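Side-chain contacts in rhusiopathiae surface protein B (Erysipelothrix rhusiopathiae, PDB 3V10), which probably binds collagen as a surface adhesin anchored in the bacterial cell wall, the chain here being its collagen-binding region: residues I28-A33 against L135-G140; L53-N58 against I115-V120; V61-L66 against Q147-S152. One frame throughout, in Å; residues are numbered along the deposited sequence.

Contact 1. Residues I28-A33 against L135-G140; sequences IEFNLA and LPTNLG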
ATOM      1  N   ILE A  28       0.401   4.771  -5.632  1.00 13.48           N
ATOM      2  CA  ILE A  28       0.637   5.476  -6.885  1.00 14.17           C
ATOM      3  C   ILE A  28       1.840   6.330  -6.500  1.00 14.71           C
ATOM      4  O   ILE A  28       1.747   7.174  -5.613  1.00 13.93           O
ATOM      5  CB  ILE A  28      -0.557   6.365  -7.295  1.00 14.48           C
ATOM      6  CG1 ILE A  28      -1.742   5.472  -7.675  1.00 12.51           C
ATOM      7  CG2 ILE A  28      -0.181   7.234  -8.479  1.00 13.09           C
ATOM      8  CD1 ILE A  28      -2.974   6.209  -8.162  1.00 15.09           C
ATOM      9  N   GLU A  29       2.973   6.080  -7.149  1.00 16.12           N
ATOM     10  CA  GLU A  29       4.217   6.770  -6.833  1.00 17.19           C
ATOM     11  C   GLU A  29       4.541   8.017  -7.635  1.00 16.56           C
ATOM     12  O   GLU A  29       4.343   8.071  -8.852  1.00 17.13           O
ATOM     13  CB  GLU A  29       5.394   5.806  -6.976  1.00 17.51           C
ATOM     14  CG  GLU A  29       5.293   4.551  -6.153  1.00 23.95           C
ATOM     15  CD  GLU A  29       6.259   3.493  -6.636  1.00 26.16           C
ATOM     16  OE1 GLU A  29       7.452   3.821  -6.817  1.00 28.34           O
ATOM     17  OE2 GLU A  29       5.826   2.340  -6.839  1.00 27.37           O
ATOM     18  N   PHE A  30       5.065   9.011  -6.931  1.00 13.82           N
ATOM     19  CA  PHE A  30       5.462  10.264  -7.544  1.00 13.91           C
ATOM     20  C   PHE A  30       6.930  10.482  -7.224  1.00 15.25           C
ATOM     21  O   PHE A  30       7.342  10.389  -6.070  1.00 14.85           O
ATOM     22  CB  PHE A  30       4.632  11.422  -6.985  1.00 12.94           C
ATOM     23  CG  PHE A  30       3.205  11.407  -7.435  1.00 14.35           C
ATOM     24  CD1 PHE A  30       2.835  12.015  -8.629  1.00 15.21           C
ATOM     25  CD2 PHE A  30       2.235  10.754  -6.685  1.00 14.83           C
ATOM     26  CE1 PHE A  30       1.518  11.975  -9.072  1.00 15.85           C
ATOM     27  CE2 PHE A  30       0.910  10.704  -7.120  1.00 15.18           C
ATOM     28  CZ  PHE A  30       0.551  11.316  -8.317  1.00 16.75           C
ATOM     29  N   ASN A  31       7.724  10.735  -8.257  1.00 15.27           N
ATOM     30  CA  ASN A  31       9.144  10.987  -8.076  1.00 16.26           C
ATOM     31  C   ASN A  31       9.413  12.426  -8.484  1.00 16.17           C
ATOM     32  O   ASN A  31       8.997  12.864  -9.556  1.00 18.85           O
ATOM     33  CB  ASN A  31       9.975  10.043  -8.940  1.00 19.55           C
ATOM     34  CG  ASN A  31      11.442  10.404  -8.935  1.00 22.59           C
ATOM     35  OD1 ASN A  31      12.147  10.179  -7.951  1.00 25.90           O
ATOM     36  ND2 ASN A  31      11.907  10.987 -10.033  1.00 25.63           N
ATOM     37  N   LEU A  32      10.112  13.158  -7.626  1.00 15.32           N
ATOM     38  CA  LEU A  32      10.411  14.556  -7.886  1.00 14.03           C
ATOM     39  C   LEU A  32      11.846  14.902  -7.502  1.00 14.93           C
ATOM     40  O   LEU A  32      12.356  14.455  -6.475  1.00 14.58           O
ATOM     41  CB  LEU A  32       9.427  15.431  -7.095  1.00 13.32           C
ATOM     42  CG  LEU A  32       9.490  16.950  -7.221  1.00 13.73           C
ATOM     43  CD1 LEU A  32       9.019  17.378  -8.606  1.00 13.89           C
ATOM     44  CD2 LEU A  32       8.614  17.577  -6.140  1.00 13.77           C
ATOM     45  N   ALA A  33      12.499  15.698  -8.340  1.00 14.14           N
ATOM     46  CA  ALA A  33      13.863  16.119  -8.082  1.00 13.38           C
ATOM     47  C   ALA A  33      13.922  17.634  -8.194  1.00 13.09           C
ATOM     48  O   ALA A  33      13.208  18.227  -8.999  1.00 13.73           O
ATOM     49  CB  ALA A  33      14.814  15.480  -9.092  1.00 13.59           C
ATOM     50  N   LEU A 135      -6.924  11.863 -14.180  1.00 11.52           N
ATOM     51  CA  LEU A 135      -6.381  12.844 -13.249  1.00 12.78           C
ATOM     52  C   LEU A 135      -4.988  13.319 -13.635  1.00 13.59           C
ATOM     53  O   LEU A 135      -4.013  13.048 -12.937  1.00 12.52           O
ATOM     54  CB  LEU A 135      -6.349  12.256 -11.838  1.00 15.68           C
ATOM     55  CG  LEU A 135      -7.709  11.943 -11.207  1.00 16.73           C
ATOM     56  CD1 LEU A 135      -7.497  11.270  -9.862  1.00 16.45           C
ATOM     57  CD2 LEU A 135      -8.516  13.223 -11.047  1.00 18.10           C
ATOM     58  N   PRO A 136      -4.878  14.043 -14.760  1.00 13.69           N
ATOM     59  CA  PRO A 136      -3.570  14.541 -15.194  1.00 14.94           C
ATOM     60  C   PRO A 136      -3.051  15.492 -14.125  1.00 14.56           C
ATOM     61  O   PRO A 136      -3.831  16.229 -13.525  1.00 15.57           O
ATOM     62  CB  PRO A 136      -3.883  15.222 -16.524  1.00 16.27           C
ATOM     63  CG  PRO A 136      -5.289  15.672 -16.356  1.00 14.53           C
ATOM     64  CD  PRO A 136      -5.954  14.527 -15.644  1.00 15.61           C
ATOM     65  N   THR A 137      -1.746  15.484 -13.880  1.00 15.57           N
ATOM     66  CA  THR A 137      -1.216  16.332 -12.824  1.00 15.66           C
ATOM     67  C   THR A 137       0.272  16.672 -12.927  1.00 16.04           C
ATOM     68  O   THR A 137       1.059  15.950 -13.540  1.00 13.37           O
ATOM     69  CB  THR A 137      -1.460  15.643 -11.449  1.00 17.39           C
ATOM     70  OG1 THR A 137      -1.130  16.534 -10.378  1.00 15.92           O
ATOM     71  CG2 THR A 137      -0.592  14.391 -11.329  1.00 17.71           C
ATOM     72  N   ASN A 138       0.632  17.799 -12.323  1.00 14.12           N
ATOM     73  CA  ASN A 138       2.015  18.241 -12.238  1.00 14.76           C
ATOM     74  C   ASN A 138       2.220  18.545 -10.754  1.00 14.70           C
ATOM     75  O   ASN A 138       3.098  19.317 -10.375  1.00 13.36           O
ATOM     76  CB  ASN A 138       2.275  19.498 -13.091  1.00 15.17           C
ATOM     77  CG  ASN A 138       1.309  20.630 -12.795  1.00 17.00           C
ATOM     78  OD1 ASN A 138       0.632  20.641 -11.769  1.00 16.52           O
ATOM     79  ND2 ASN A 138       1.250  21.604 -13.703  1.00 17.32           N
ATOM     80  N   LEU A 139       1.396  17.905  -9.922  1.00 13.70           N
ATOM     81  CA  LEU A 139       1.426  18.081  -8.466  1.00 14.74           C
ATOM     82  C   LEU A 139       1.300  19.541  -8.046  1.00 13.84           C
ATOM     83  O   LEU A 139       1.694  19.913  -6.939  1.00 15.91           O
ATOM     84  CB  LEU A 139       2.704  17.489  -7.870  1.00 15.54           C
ATOM     85  CG  LEU A 139       2.802  15.961  -7.864  1.00 14.48           C
ATOM     86  CD1 LEU A 139       4.100  15.529  -7.206  1.00 16.50           C
ATOM     87  CD2 LEU A 139       1.601  15.379  -7.119  1.00 13.35           C
ATOM     88  N   GLY A 140       0.751  20.366  -8.931  1.00 13.19           N
ATOM     89  CA  GLY A 140       0.587  21.773  -8.618  1.00 15.83           C
ATOM     90  C   GLY A 140       1.812  22.622  -8.902  1.00 15.41           C
ATOM     91  O   GLY A 140       1.784  23.838  -8.724  1.00 17.96           O
TER
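In the immunoglobulin-like domain of this adhesin, of the DEv-IgG fold, residues 28-33 of strand 28-35 are covered by the loop 135-140, and the cover rests on Phe30, Thr137 and Leu139. All three are buried. The phenyl ring is met from two quarters. Over one face lies Leu139, whose CD2 stands 4.1 Å from the ring centroid and 21° off the normal, a CH-pi contact displaced toward the CD1-CE1 side of the ring. At the edge, close to the ring plane, Thr137 brings a methyl group, with its CG2 3.9 Å from CE1 of Phe30. With chi1 at -172°, OG1 of Thr137 lies opposite its own N and accepts a hydrogen bond from Leu139 N, two residues on, in an ST turn, while CG2 meets the ring. An Asx turn follows at once, Asn138 OD1 accepting from Gly140 N, and Leu139 and Gly140 both take positive phi. The two turns bend the loop, and from this bend Leu139 points toward strand 28-35. Further packing on Phe30 comes from Leu63 of strand 61-65. Beside CD2, the second methyl of Leu139 also reaches the aromatic side chain, CD1 lying 4.1 Å from Phe30 CB.

Contact 2. Residues L53-N58 against I115-V120; sequences LTLPSN and INLKSV
Leu55 and Leu117 meet inside the Ig-like domain, where the end of strand 50-54 and the loop after it face residues 115-120 of strand 112-123 across the sandwich interior. The dense part of this contact is the forked end of Leu55. Its CD2 lies 4.0 Å from Leu117 CD2, the two leucines approaching at a slant, and its CD1 comes equally close to another residue, at 4.0 Å from Ser119 CB. Since Leu55 CD2 is also 4.1 Å from Ser119 CB, both methyls of the isopropyl group rest against the serine methylene. While CB of the serine meets the leucine, its hydroxyl is engaged on the neighbouring strand: a chi1 of 69° turns OG in over the main chain, to where it is hydrogen-bonded to the carbonyl oxygen of Ile28. Packing is looser toward Leu53, whose CD1 stays 4.4 Å from CD2 of Leu117, a single apolar touch. Beyond Leu55 the chain runs toward the surface: Pro56 is partly exposed and Ser57 exposed. The contact therefore grades from buried packing at Leu55 to an exposed loop within two residues. Around it, Leu53 also packs on Leu32 of strand 28-35 and on Ile97 of strand 96-101, the antiparallel partner of strand 50-54, while Leu63 of strand 61-65, paired antiparallel with strand 112-123, lies against both Leu55 and Ser119.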
ATOM      1  N   LEU A  53       3.157  20.387  -2.621  1.00 10.25           N
ATOM      2  CA  LEU A  53       2.741  19.413  -3.618  1.00 11.02           C
ATOM      3  C   LEU A  53       1.246  19.182  -3.416  1.00 11.06           C
ATOM      4  O   LEU A  53       0.771  19.128  -2.282  1.00 13.13           O
ATOM      5  CB  LEU A  53       3.511  18.101  -3.426  1.00 12.55           C
ATOM      6  CG  LEU A  53       5.037  18.236  -3.438  1.00 12.47           C
ATOM      7  CD1 LEU A  53       5.686  16.876  -3.203  1.00 15.18           C
ATOM      8  CD2 LEU A  53       5.485  18.816  -4.765  1.00 13.82           C
ATOM      9  N   THR A  54       0.509  19.063  -4.513  1.00 10.20           N
ATOM     10  CA  THR A  54      -0.928  18.839  -4.435  1.00 11.49           C
ATOM     11  C   THR A  54      -1.339  17.648  -5.281  1.00 11.36           C
ATOM     12  O   THR A  54      -1.336  17.720  -6.505  1.00 11.57           O
ATOM     13  CB  THR A  54      -1.713  20.068  -4.920  1.00 12.29           C
ATOM     14  OG1 THR A  54      -1.283  21.227  -4.197  1.00 14.71           O
ATOM     15  CG2 THR A  54      -3.206  19.867  -4.700  1.00 15.58           C
ATOM     16  N   LEU A  55      -1.690  16.551  -4.620  1.00  8.81           N
ATOM     17  CA  LEU A  55      -2.120  15.352  -5.316  1.00  9.18           C
ATOM     18  C   LEU A  55      -3.443  15.667  -6.015  1.00 10.03           C
ATOM     19  O   LEU A  55      -4.275  16.408  -5.494  1.00  9.16           O
ATOM     20  CB  LEU A  55      -2.268  14.199  -4.320  1.00  7.81           C
ATOM     21  CG  LEU A  55      -0.932  13.696  -3.758  1.00 10.81           C
ATOM     22  CD1 LEU A  55      -1.164  12.855  -2.513  1.00  7.30           C
ATOM     23  CD2 LEU A  55      -0.179  12.899  -4.830  1.00  9.95           C
ATOM     24  N   PRO A  56      -3.655  15.099  -7.211  1.00  9.70           N
ATOM     25  CA  PRO A  56      -4.874  15.333  -7.990  1.00 10.92           C
ATOM     26  C   PRO A  56      -6.136  14.689  -7.435  1.00 10.86           C
ATOM     27  O   PRO A  56      -6.079  13.787  -6.603  1.00 10.64           O
ATOM     28  CB  PRO A  56      -4.506  14.776  -9.362  1.00  8.90           C
ATOM     29  CG  PRO A  56      -3.683  13.571  -8.979  1.00  8.82           C
ATOM     30  CD  PRO A  56      -2.799  14.086  -7.855  1.00  8.58           C
ATOM     31  N   SER A  57      -7.281  15.160  -7.910  1.00  9.77           N
ATOM     32  CA  SER A  57      -8.550  14.607  -7.472  1.00 11.40           C
ATOM     33  C   SER A  57      -9.681  15.207  -8.285  1.00 11.57           C
ATOM     34  O   SER A  57      -9.513  16.241  -8.918  1.00 11.22           O
ATOM     35  CB  SER A  57      -8.791  14.944  -6.000  1.00 12.87           C
ATOM     36  OG  SER A  57      -8.966  16.342  -5.843  1.00 14.79           O
ATOM     37  N   ASN A  58     -10.825  14.533  -8.290  1.00 13.71           N
ATOM     38  CA  ASN A  58     -12.005  15.076  -8.947  1.00 14.37           C
ATOM     39  C   ASN A  58     -13.135  14.829  -7.960  1.00 15.73           C
ATOM     40  O   ASN A  58     -12.870  14.646  -6.776  1.00 13.59           O
ATOM     41  CB  ASN A  58     -12.279  14.457 -10.336  1.00 14.22           C
ATOM     42  CG  ASN A  58     -12.476  12.959 -10.310  1.00 15.98           C
ATOM     43  OD1 ASN A  58     -13.007  12.399  -9.358  1.00 15.13           O
ATOM     44  ND2 ASN A  58     -12.075  12.302 -11.398  1.00 15.50           N
ATOM     45  N   ILE A 115      12.479  13.515  -3.954  1.00 16.01           N
ATOM     46  CA  ILE A 115      11.359  13.133  -3.110  1.00 14.59           C
ATOM     47  C   ILE A 115      10.605  12.026  -3.815  1.00 15.19           C
ATOM     48  O   ILE A 115      10.247  12.160  -4.983  1.00 16.80           O
ATOM     49  CB  ILE A 115      10.382  14.301  -2.881  1.00 14.64           C
ATOM     50  CG1 ILE A 115      11.074  15.424  -2.108  1.00 15.16           C
ATOM     51  CG2 ILE A 115       9.144  13.797  -2.133  1.00 13.92           C
ATOM     52  CD1 ILE A 115      10.196  16.639  -1.885  1.00 17.30           C
ATOM     53  N   ASN A 116      10.388  10.921  -3.112  1.00 15.10           N
ATOM     54  CA  ASN A 116       9.648   9.800  -3.667  1.00 16.09           C
ATOM     55  C   ASN A 116       8.398   9.680  -2.809  1.00 17.14           C
ATOM     56  O   ASN A 116       8.420   9.097  -1.727  1.00 17.61           O
ATOM     57  CB  ASN A 116      10.498   8.533  -3.613  1.00 20.50           C
ATOM     58  CG  ASN A 116      11.687   8.603  -4.552  1.00 23.39           C
ATOM     59  OD1 ASN A 116      11.563   8.339  -5.749  1.00 28.35           O
ATOM     60  ND2 ASN A 116      12.844   8.983  -4.019  1.00 26.54           N
ATOM     61  N   LEU A 117       7.316  10.270  -3.303  1.00 14.02           N
ATOM     62  CA  LEU A 117       6.042  10.304  -2.595  1.00 13.76           C
ATOM     63  C   LEU A 117       5.131   9.134  -2.933  1.00 12.76           C
ATOM     64  O   LEU A 117       4.975   8.773  -4.092  1.00 12.16           O
ATOM     65  CB  LEU A 117       5.325  11.622  -2.918  1.00 13.78           C
ATOM     66  CG  LEU A 117       3.903  11.856  -2.407  1.00 16.07           C
ATOM     67  CD1 LEU A 117       3.889  11.956  -0.890  1.00 15.16           C
ATOM     68  CD2 LEU A 117       3.370  13.148  -3.018  1.00 16.10           C
ATOM     69  N   LYS A 118       4.531   8.548  -1.902  1.00 10.17           N
ATOM     70  CA  LYS A 118       3.619   7.429  -2.083  1.00  8.16           C
ATOM     71  C   LYS A 118       2.210   7.925  -1.817  1.00  9.46           C
ATOM     72  O   LYS A 118       1.986   8.676  -0.867  1.00 10.80           O
ATOM     73  CB  LYS A 118       3.973   6.302  -1.109  1.00  9.77           C
ATOM     74  CG  LYS A 118       5.409   5.824  -1.239  1.00 11.90           C
ATOM     75  CD  LYS A 118       5.708   5.423  -2.676  1.00 13.47           C
ATOM     76  CE  LYS A 118       7.159   5.018  -2.865  1.00 15.32           C
ATOM     77  NZ  LYS A 118       7.476   3.752  -2.146  1.00 17.44           N
ATOM     78  N   SER A 119       1.258   7.512  -2.648  1.00  9.04           N
ATOM     79  CA  SER A 119      -0.121   7.947  -2.463  1.00 10.92           C
ATOM     80  C   SER A 119      -1.115   6.806  -2.616  1.00 12.58           C
ATOM     81  O   SER A 119      -0.805   5.764  -3.192  1.00 13.47           O
ATOM     82  CB  SER A 119      -0.468   9.058  -3.461  1.00 12.30           C
ATOM     83  OG  SER A 119      -0.527   8.556  -4.785  1.00 13.22           O
ATOM     84  N   VAL A 120      -2.307   7.014  -2.077  1.00 12.63           N
ATOM     85  CA  VAL A 120      -3.380   6.035  -2.157  1.00 13.05           C
ATOM     86  C   VAL A 120      -4.609   6.784  -2.650  1.00 13.32           C
ATOM     87  O   VAL A 120      -4.753   7.984  -2.395  1.00 12.41           O
ATOM     88  CB  VAL A 120      -3.672   5.407  -0.764  1.00 15.35           C
ATOM     89  CG1 VAL A 120      -3.941   6.503   0.264  1.00 15.54           C
ATOM     90  CG2 VAL A 120      -4.860   4.471  -0.850  1.00 17.00           C
TER

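Contact 3. Residues V61-L66 against Q147-S152; sequences VSLRSL and QMITIS
The backbones of Val61 and Ile151 approach to 8.4 Å between their CA atoms, a spacing too wide for direct strand pairing and one that side chains must bridge. Strand 61-65 is paired with strand 112-123, whereas strand 150-153 lies between strands 20-21 and 131-134, so the contact joins two sheets of the Ig-like domain. Its focus is one methyl, CD1 of Ile151. Val61 CG1 meets Ile151 CD1 tip to tip at 3.6 Å. From the next inward-pointing position on the same strand, Leu63 passes the isoleucine in the opposite direction and lays its CD1 3.8 Å from that same Ile151 CD1. The isoleucine is extended, chi2 173°, which carries CD1 away from its own backbone, and on the valine a chi1 of -178° places CG1 opposite the backbone N. The other branch of Leu63 serves a second partner more loosely: CD2 is 4.4 Å from Ile149 CD1. Leu63 thus spans both isoleucines, one with each methyl. Tyr121 of strand 112-123 packs against Leu63 and Ile151 alike, and Phe30 also touches Ile149. Every touching group is a methyl on a buried residue, and neither segment offers the other a polar partner. The attraction is therefore probably that of dispersion and the exclusion of water, forces that depend on how closely the branched ends fit and fix no bond direction.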
ATOM      1  N   VAL A  61     -12.771  10.632  -7.273  1.00 12.02           N
ATOM      2  CA  VAL A  61     -11.462  10.052  -6.983  1.00 11.63           C
ATOM      3  C   VAL A  61     -10.472  11.089  -6.454  1.00 11.97           C
ATOM      4  O   VAL A  61     -10.251  12.127  -7.076  1.00 12.68           O
ATOM      5  CB  VAL A  61     -10.861   9.397  -8.253  1.00 11.82           C
ATOM      6  CG1 VAL A  61      -9.517   8.740  -7.929  1.00 10.91           C
ATOM      7  CG2 VAL A  61     -11.826   8.380  -8.810  1.00 13.09           C
ATOM      8  N   SER A  62      -9.880  10.804  -5.298  1.00 12.88           N
ATOM      9  CA  SER A  62      -8.902  11.700  -4.697  1.00 12.61           C
ATOM     10  C   SER A  62      -7.669  10.921  -4.270  1.00 11.35           C
ATOM     11  O   SER A  62      -7.776   9.840  -3.695  1.00 11.85           O
ATOM     12  CB  SER A  62      -9.497  12.417  -3.473  1.00 15.13           C
ATOM     13  OG  SER A  62     -10.476  13.372  -3.854  1.00 21.52           O
ATOM     14  N   LEU A  63      -6.497  11.461  -4.582  1.00 10.58           N
ATOM     15  CA  LEU A  63      -5.248  10.829  -4.183  1.00  9.97           C
ATOM     16  C   LEU A  63      -4.805  11.530  -2.917  1.00  9.45           C
ATOM     17  O   LEU A  63      -4.968  12.744  -2.792  1.00 10.13           O
ATOM     18  CB  LEU A  63      -4.175  10.986  -5.263  1.00 10.71           C
ATOM     19  CG  LEU A  63      -4.163   9.897  -6.338  1.00 13.17           C
ATOM     20  CD1 LEU A  63      -5.455   9.952  -7.133  1.00 10.98           C
ATOM     21  CD2 LEU A  63      -2.961  10.100  -7.253  1.00 12.84           C
ATOM     22  N   ARG A  64      -4.261  10.769  -1.975  1.00  8.49           N
ATOM     23  CA  ARG A  64      -3.811  11.344  -0.713  1.00 10.14           C
ATOM     24  C   ARG A  64      -2.627  10.566  -0.154  1.00  8.80           C
ATOM     25  O   ARG A  64      -2.329   9.449  -0.595  1.00  9.03           O
ATOM     26  CB  ARG A  64      -4.955  11.342   0.306  1.00 13.03           C
ATOM     27  CG  ARG A  64      -5.374   9.958   0.792  1.00 14.14           C
ATOM     28  CD  ARG A  64      -6.333  10.065   1.969  1.00 18.68           C
ATOM     29  NE  ARG A  64      -6.505   8.791   2.666  1.00 22.19           N
ATOM     30  CZ  ARG A  64      -7.067   7.715   2.126  1.00 22.78           C
ATOM     31  NH1 ARG A  64      -7.181   6.600   2.828  1.00 25.27           N
ATOM     32  NH2 ARG A  64      -7.517   7.755   0.881  1.00 25.57           N
ATOM     33  N   SER A  65      -1.936  11.170   0.805  1.00  7.29           N
ATOM     34  CA  SER A  65      -0.800  10.514   1.436  1.00  8.86           C
ATOM     35  C   SER A  65      -1.336   9.348   2.269  1.00  7.33           C
ATOM     36  O   SER A  65      -2.506   9.341   2.648  1.00  8.70           O
ATOM     37  CB  SER A  65      -0.056  11.510   2.339  1.00  7.97           C
ATOM     38  OG  SER A  65       0.823  10.845   3.230  1.00  8.54           O
ATOM     39  N   LEU A  66      -0.498   8.355   2.538  1.00  9.06           N
ATOM     40  CA  LEU A  66      -0.921   7.215   3.355  1.00 10.78           C
ATOM     41  C   LEU A  66      -0.857   7.585   4.832  1.00 12.58           C
ATOM     42  O   LEU A  66      -1.395   6.879   5.690  1.00 13.10           O
ATOM     43  CB  LEU A  66      -0.002   6.012   3.136  1.00 12.24           C
ATOM     44  CG  LEU A  66      -0.165   5.120   1.906  1.00 13.71           C
ATOM     45  CD1 LEU A  66      -0.041   5.938   0.628  1.00 16.68           C
ATOM     46  CD2 LEU A  66       0.907   4.031   1.961  1.00 14.46           C
ATOM     47  N   GLN A 147       1.384  15.172 -16.304  1.00 18.09           N
ATOM     48  CA  GLN A 147       1.494  13.806 -16.783  1.00 18.80           C
ATOM     49  C   GLN A 147       0.149  13.161 -16.487  1.00 18.33           C
ATOM     50  O   GLN A 147      -0.440  13.406 -15.434  1.00 18.72           O
ATOM     51  CB  GLN A 147       2.632  13.073 -16.072  1.00 21.50           C
ATOM     52  CG  GLN A 147       4.007  13.459 -16.602  1.00 22.98           C
ATOM     53  CD  GLN A 147       5.124  12.627 -16.009  1.00 24.00           C
ATOM     54  OE1 GLN A 147       4.994  11.413 -15.861  1.00 24.95           O
ATOM     55  NE2 GLN A 147       6.235  13.274 -15.678  1.00 24.65           N
ATOM     56  N   MET A 148      -0.346  12.353 -17.418  1.00 17.32           N
ATOM     57  CA  MET A 148      -1.649  11.721 -17.239  1.00 17.09           C
ATOM     58  C   MET A 148      -1.664  10.532 -16.293  1.00 16.29           C
ATOM     59  O   MET A 148      -0.744   9.716 -16.263  1.00 18.16           O
ATOM     60  CB  MET A 148      -2.233  11.280 -18.592  1.00 16.54           C
ATOM     61  CG  MET A 148      -3.525  10.443 -18.495  1.00 19.18           C
ATOM     62  SD  MET A 148      -5.066  11.329 -18.084  1.00 12.97           S
ATOM     63  CE  MET A 148      -4.772  11.848 -16.516  1.00 24.13           C
ATOM     64  N   ILE A 149      -2.734  10.463 -15.516  1.00 13.73           N
ATOM     65  CA  ILE A 149      -2.970   9.378 -14.584  1.00 14.36           C
ATOM     66  C   ILE A 149      -4.376   8.905 -14.914  1.00 13.36           C
ATOM     67  O   ILE A 149      -5.323   9.702 -14.933  1.00 13.71           O
ATOM     68  CB  ILE A 149      -2.915   9.853 -13.108  1.00 13.58           C
ATOM     69  CG1 ILE A 149      -1.463  10.138 -12.709  1.00 16.81           C
ATOM     70  CG2 ILE A 149      -3.546   8.805 -12.198  1.00 16.73           C
ATOM     71  CD1 ILE A 149      -1.288  10.569 -11.257  1.00 15.90           C
ATOM     72  N   THR A 150      -4.499   7.620 -15.220  1.00 13.69           N
ATOM     73  CA  THR A 150      -5.784   7.021 -15.550  1.00 14.91           C
ATOM     74  C   THR A 150      -6.116   5.986 -14.487  1.00 15.14           C
ATOM     75  O   THR A 150      -5.343   5.054 -14.252  1.00 14.75           O
ATOM     76  CB  THR A 150      -5.743   6.335 -16.936  1.00 18.32           C
ATOM     77  OG1 THR A 150      -4.781   5.274 -16.920  1.00 22.57           O
ATOM     78  CG2 THR A 150      -5.351   7.339 -18.005  1.00 20.34           C
ATOM     79  N   ILE A 151      -7.267   6.160 -13.845  1.00 13.63           N
ATOM     80  CA  ILE A 151      -7.701   5.262 -12.787  1.00 14.59           C
ATOM     81  C   ILE A 151      -9.012   4.584 -13.137  1.00 14.91           C
ATOM     82  O   ILE A 151      -9.988   5.238 -13.495  1.00 13.80           O
ATOM     83  CB  ILE A 151      -7.891   6.022 -11.452  1.00 14.78           C
ATOM     84  CG1 ILE A 151      -6.549   6.580 -10.970  1.00 18.29           C
ATOM     85  CG2 ILE A 151      -8.496   5.092 -10.400  1.00 15.44           C
ATOM     86  CD1 ILE A 151      -6.667   7.485  -9.761  1.00 19.97           C
ATOM     87  N   SER A 152      -9.027   3.264 -13.024  1.00 15.57           N
ATOM     88  CA  SER A 152     -10.223   2.500 -13.326  1.00 15.36           C
ATOM     89  C   SER A 152     -11.233   2.552 -12.191  1.00 15.88           C
ATOM     90  O   SER A 152     -10.899   2.309 -11.030  1.00 15.70           O
ATOM     91  CB  SER A 152      -9.867   1.041 -13.602  1.00 17.82           C
ATOM     92  OG  SER A 152     -11.043   0.252 -13.654  1.00 18.96           O
TER

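In the fold
The three contacts lie in one region of the Ig-like domain, with contacts 1 and 2 about 6 Å apart between centres, 2 and 3 about 7 Å, and 1 and 3 about 9 Å. Backbone bonds tie them together: the hydrogen bond of Phe30 O with Leu117 N (2.8 Å) couples contacts 1 and 2, that of Pro56 O with Leu63 N (3.1 Å) couples 2 and 3, and a probable one from Leu135 N to Ile149 O (2.8 Å) couples 1 and 3. Along the sequence, contact 2 nests within the loop closed by contact 1, whereas contact 3 interlaces with both. The principle is that separate local packings merge into one domain interior; no collagen site is located by them.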